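Local atomic coordinates of periplasmic binding protein/LacI transcriptional regulator (Shewanella sp. ANA-3, PDB entry 5OCP), a protein that binds the furanose form of L-arabinose, in both anomers, and probably delivers it to an ABC transporter as its periplasmic component. Residues Val237-Glu242 with Val275-Thr280. Numbering follows the deposited sequence.
Sequences VNATVE and VFTQET
V237 O takes a hydrogen bond from Q278 NE2 at 2.9 Å; the N-H points almost straight at the oxygen (170°), and the donor stands above the carbonyl plane while the oxygen lies in that of the Q278 amide. The glutamine chain is extended beyond CG, and its amide runs beside that of N238, pointing the same way with the planes 19° apart. The neighbouring nitrogens, N238 ND2 and Q278 NE2, are both donors and do not bond; the N238 amide is instead held by I219 N and G214 O. An alanine in place of Q278 would probably leave V237 O without this donor and open a gap beside the N238 amide. N238 O receives a weak, bent bond from Q278 N and a CA-H...O contact from T277 CA. At A239, CB meets T277 CG2 at 4.0 Å, on the face covered by W117 of helix 107-121. T240 and F276 form the antiparallel hydrogen-bonded pair: T240 N to F276 O is 2.9 Å, and F276 N returns to T240 O at 2.8 Å. V241 CG2 touches V275 CG2 at 4.0 Å, on the same face as A239. E242 OE2 lies 3.4 Å from F276 CE1, carboxylate and ring planes 85° apart, and E242 CB packs against the same ring atom; R288 meets both residues, in a salt bridge to E242 OE1 and a cation-pi contact with F276. T277, whose OG1 accepts from E279 N, N-caps helix 278-296. Strand 275-277 is thus the antiparallel edge strand closing the otherwise parallel sheet of one lobe, in the two-lobed periplasmic binding protein fold.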
ATOM      1  N   VAL A 237       9.117   2.489  16.678  1.00 13.26           N
ATOM      2  CA  VAL A 237       8.934   3.286  15.425  1.00 12.55           C
ATOM      3  C   VAL A 237       8.139   4.553  15.738  1.00 12.71           C
ATOM      4  O   VAL A 237       7.605   4.679  16.837  1.00 13.86           O
ATOM      5  CB  VAL A 237       8.184   2.455  14.380  1.00 11.50           C
ATOM      6  CG1 VAL A 237       8.960   1.213  14.012  1.00 12.19           C
ATOM      7  CG2 VAL A 237       6.777   2.139  14.817  1.00 12.99           C
ATOM      8  N   ASN A 238       8.110   5.504  14.815  1.00 10.85           N
ATOM      9  CA  ASN A 238       7.621   6.830  15.174  1.00 10.97           C
ATOM     10  C   ASN A 238       6.305   7.239  14.578  1.00 13.16           C
ATOM     11  O   ASN A 238       5.499   7.794  15.296  1.00 14.39           O
ATOM     12  CB  ASN A 238       8.630   7.834  14.871  1.00 11.40           C
ATOM     13  CG  ASN A 238       9.913   7.574  15.656  1.00 12.51           C
ATOM     14  OD1 ASN A 238      10.791   6.838  15.197  1.00 12.94           O
ATOM     15  ND2 ASN A 238       9.980   8.106  16.897  1.00 12.64           N
ATOM     16  N   ALA A 239       6.129   7.009  13.276  1.00 11.92           N
ATOM     17  CA  ALA A 239       4.950   7.610  12.525  1.00 11.25           C
ATOM     18  C   ALA A 239       4.610   6.793  11.324  1.00 10.53           C
ATOM     19  O   ALA A 239       5.486   6.173  10.705  1.00  9.94           O
ATOM     20  CB  ALA A 239       5.158   9.063  12.123  1.00 11.87           C
ATOM     21  N   THR A 240       3.309   6.711  10.998  1.00 10.15           N
ATOM     22  CA  THR A 240       2.864   6.101   9.767  1.00 10.57           C
ATOM     23  C   THR A 240       1.625   6.797   9.277  1.00 12.36           C
ATOM     24  O   THR A 240       0.936   7.456  10.046  1.00 15.39           O
ATOM     25  CB  THR A 240       2.628   4.597   9.948  1.00 13.74           C
ATOM     26  OG1 THR A 240       2.351   3.960   8.709  1.00 13.40           O
ATOM     27  CG2 THR A 240       1.441   4.328  10.885  1.00 12.91           C
ATOM     28  N   VAL A 241       1.353   6.699   7.992  1.00 10.82           N
ATOM     29  CA  VAL A 241       0.097   7.182   7.425  1.00 11.78           C
ATOM     30  C   VAL A 241      -0.793   6.013   7.232  1.00 10.52           C
ATOM     31  O   VAL A 241      -0.452   4.943   6.666  1.00 11.55           O
ATOM     32  CB  VAL A 241       0.342   7.889   6.065  1.00 13.16           C
ATOM     33  CG1 VAL A 241      -0.988   8.284   5.414  1.00 12.77           C
ATOM     34  CG2 VAL A 241       1.337   9.016   6.233  1.00 15.53           C
ATOM     35  N   GLU A 242      -2.028   6.116   7.686  1.00 10.97           N
ATOM     36  CA  GLU A 242      -2.969   5.028   7.558  1.00 10.92           C
ATOM     37  C   GLU A 242      -3.425   4.841   6.141  1.00 12.00           C
ATOM     38  O   GLU A 242      -3.728   5.818   5.483  1.00 13.31           O
ATOM     39  CB  GLU A 242      -4.209   5.347   8.437  1.00 13.30           C
ATOM     40  CG  GLU A 242      -5.234   4.273   8.439  1.00 16.52           C
ATOM     41  CD  GLU A 242      -6.402   4.490   9.418  1.00 20.21           C
ATOM     42  OE1 GLU A 242      -7.003   3.498   9.728  1.00 19.65           O
ATOM     43  OE2 GLU A 242      -6.707   5.589   9.904  1.00 23.22           O
ATOM     44  N   VAL A 275      -1.716  10.917   9.452  1.00 14.08           N
ATOM     45  CA  VAL A 275      -0.476  10.529  10.148  1.00 13.58           C
ATOM     46  C   VAL A 275      -0.802  10.148  11.613  1.00 12.70           C
ATOM     47  O   VAL A 275      -1.435  10.956  12.338  1.00 14.07           O
ATOM     48  CB  VAL A 275       0.487  11.703  10.161  1.00 14.17           C
ATOM     49  CG1 VAL A 275       1.728  11.305  10.861  1.00 15.22           C
ATOM     50  CG2 VAL A 275       0.879  12.125   8.778  1.00 16.09           C
ATOM     51  N   PHE A 276      -0.348   8.956  12.009  1.00 12.41           N
ATOM     52  CA  PHE A 276      -0.467   8.475  13.368  1.00 11.96           C
ATOM     53  C   PHE A 276       0.930   8.359  13.923  1.00 14.06           C
ATOM     54  O   PHE A 276       1.884   8.001  13.178  1.00 12.42           O
ATOM     55  CB  PHE A 276      -1.171   7.189  13.408  1.00 12.91           C
ATOM     56  CG  PHE A 276      -2.654   7.304  13.095  1.00 13.96           C
ATOM     57  CD1 PHE A 276      -3.106   7.383  11.803  1.00 13.89           C
ATOM     58  CD2 PHE A 276      -3.545   7.465  14.072  1.00 16.39           C
ATOM     59  CE1 PHE A 276      -4.459   7.519  11.512  1.00 15.32           C
ATOM     60  CE2 PHE A 276      -4.930   7.597  13.809  1.00 16.96           C
ATOM     61  CZ  PHE A 276      -5.357   7.646  12.526  1.00 15.54           C
ATOM     62  N   THR A 277       1.074   8.680  15.214  1.00 13.52           N
ATOM     63  CA  THR A 277       2.416   8.662  15.829  1.00 13.33           C
ATOM     64  C   THR A 277       2.334   7.987  17.215  1.00 13.12           C
ATOM     65  O   THR A 277       1.292   7.516  17.649  1.00 13.28           O
ATOM     66  CB  THR A 277       2.924  10.083  16.016  1.00 16.24           C
ATOM     67  OG1 THR A 277       2.255  10.703  17.148  1.00 14.53           O
ATOM     68  CG2 THR A 277       2.789  10.964  14.714  1.00 15.85           C
ATOM     69  N   GLN A 278       3.446   7.997  17.913  1.00 12.51           N
ATOM     70  CA  GLN A 278       3.498   7.427  19.287  1.00 12.51           C
ATOM     71  C   GLN A 278       2.505   8.114  20.216  1.00 12.35           C
ATOM     72  O   GLN A 278       2.066   7.452  21.147  1.00 13.14           O
ATOM     73  CB  GLN A 278       4.940   7.596  19.866  1.00 14.43           C
ATOM     74  CG  GLN A 278       6.002   6.701  19.170  1.00 15.67           C
ATOM     75  CD  GLN A 278       7.396   6.841  19.762  1.00 17.08           C
ATOM     76  OE1 GLN A 278       7.591   7.573  20.721  1.00 22.86           O
ATOM     77  NE2 GLN A 278       8.342   6.137  19.234  1.00 16.16           N
ATOM     78  N   GLU A 279       2.183   9.357  19.934  1.00 13.55           N
ATOM     79  CA  GLU A 279       1.290  10.203  20.808  1.00 15.36           C
ATOM     80  C   GLU A 279      -0.051   9.542  21.034  1.00 16.57           C
ATOM     81  O   GLU A 279      -0.557   9.530  22.175  1.00 17.42           O
ATOM     82  CB  GLU A 279       1.124  11.609  20.265  1.00 20.28           C
ATOM     83  CG  GLU A 279       2.505  12.293  20.125  1.00 23.76           C
ATOM     84  CD  GLU A 279       2.485  13.809  20.161  1.00 31.26           C
ATOM     85  OE1 GLU A 279       3.619  14.397  20.160  1.00 34.61           O
ATOM     86  OE2 GLU A 279       1.354  14.364  20.192  1.00 28.95           O
ATOM     87  N   THR A 280      -0.605   8.877  20.023  1.00 15.66           N
ATOM     88  CA  THR A 280      -1.854   8.213  20.209  1.00 14.63           C
ATOM     89  C   THR A 280      -1.754   6.754  20.060  1.00 14.33           C
ATOM     90  O   THR A 280      -2.786   6.045  20.080  1.00 15.08           O
ATOM     91  CB  THR A 280      -2.956   8.746  19.276  1.00 18.99           C
ATOM     92  OG1 THR A 280      -2.518   8.516  17.937  1.00 19.70           O
ATOM     93  CG2 THR A 280      -3.289  10.179  19.553  1.00 20.45           C
TER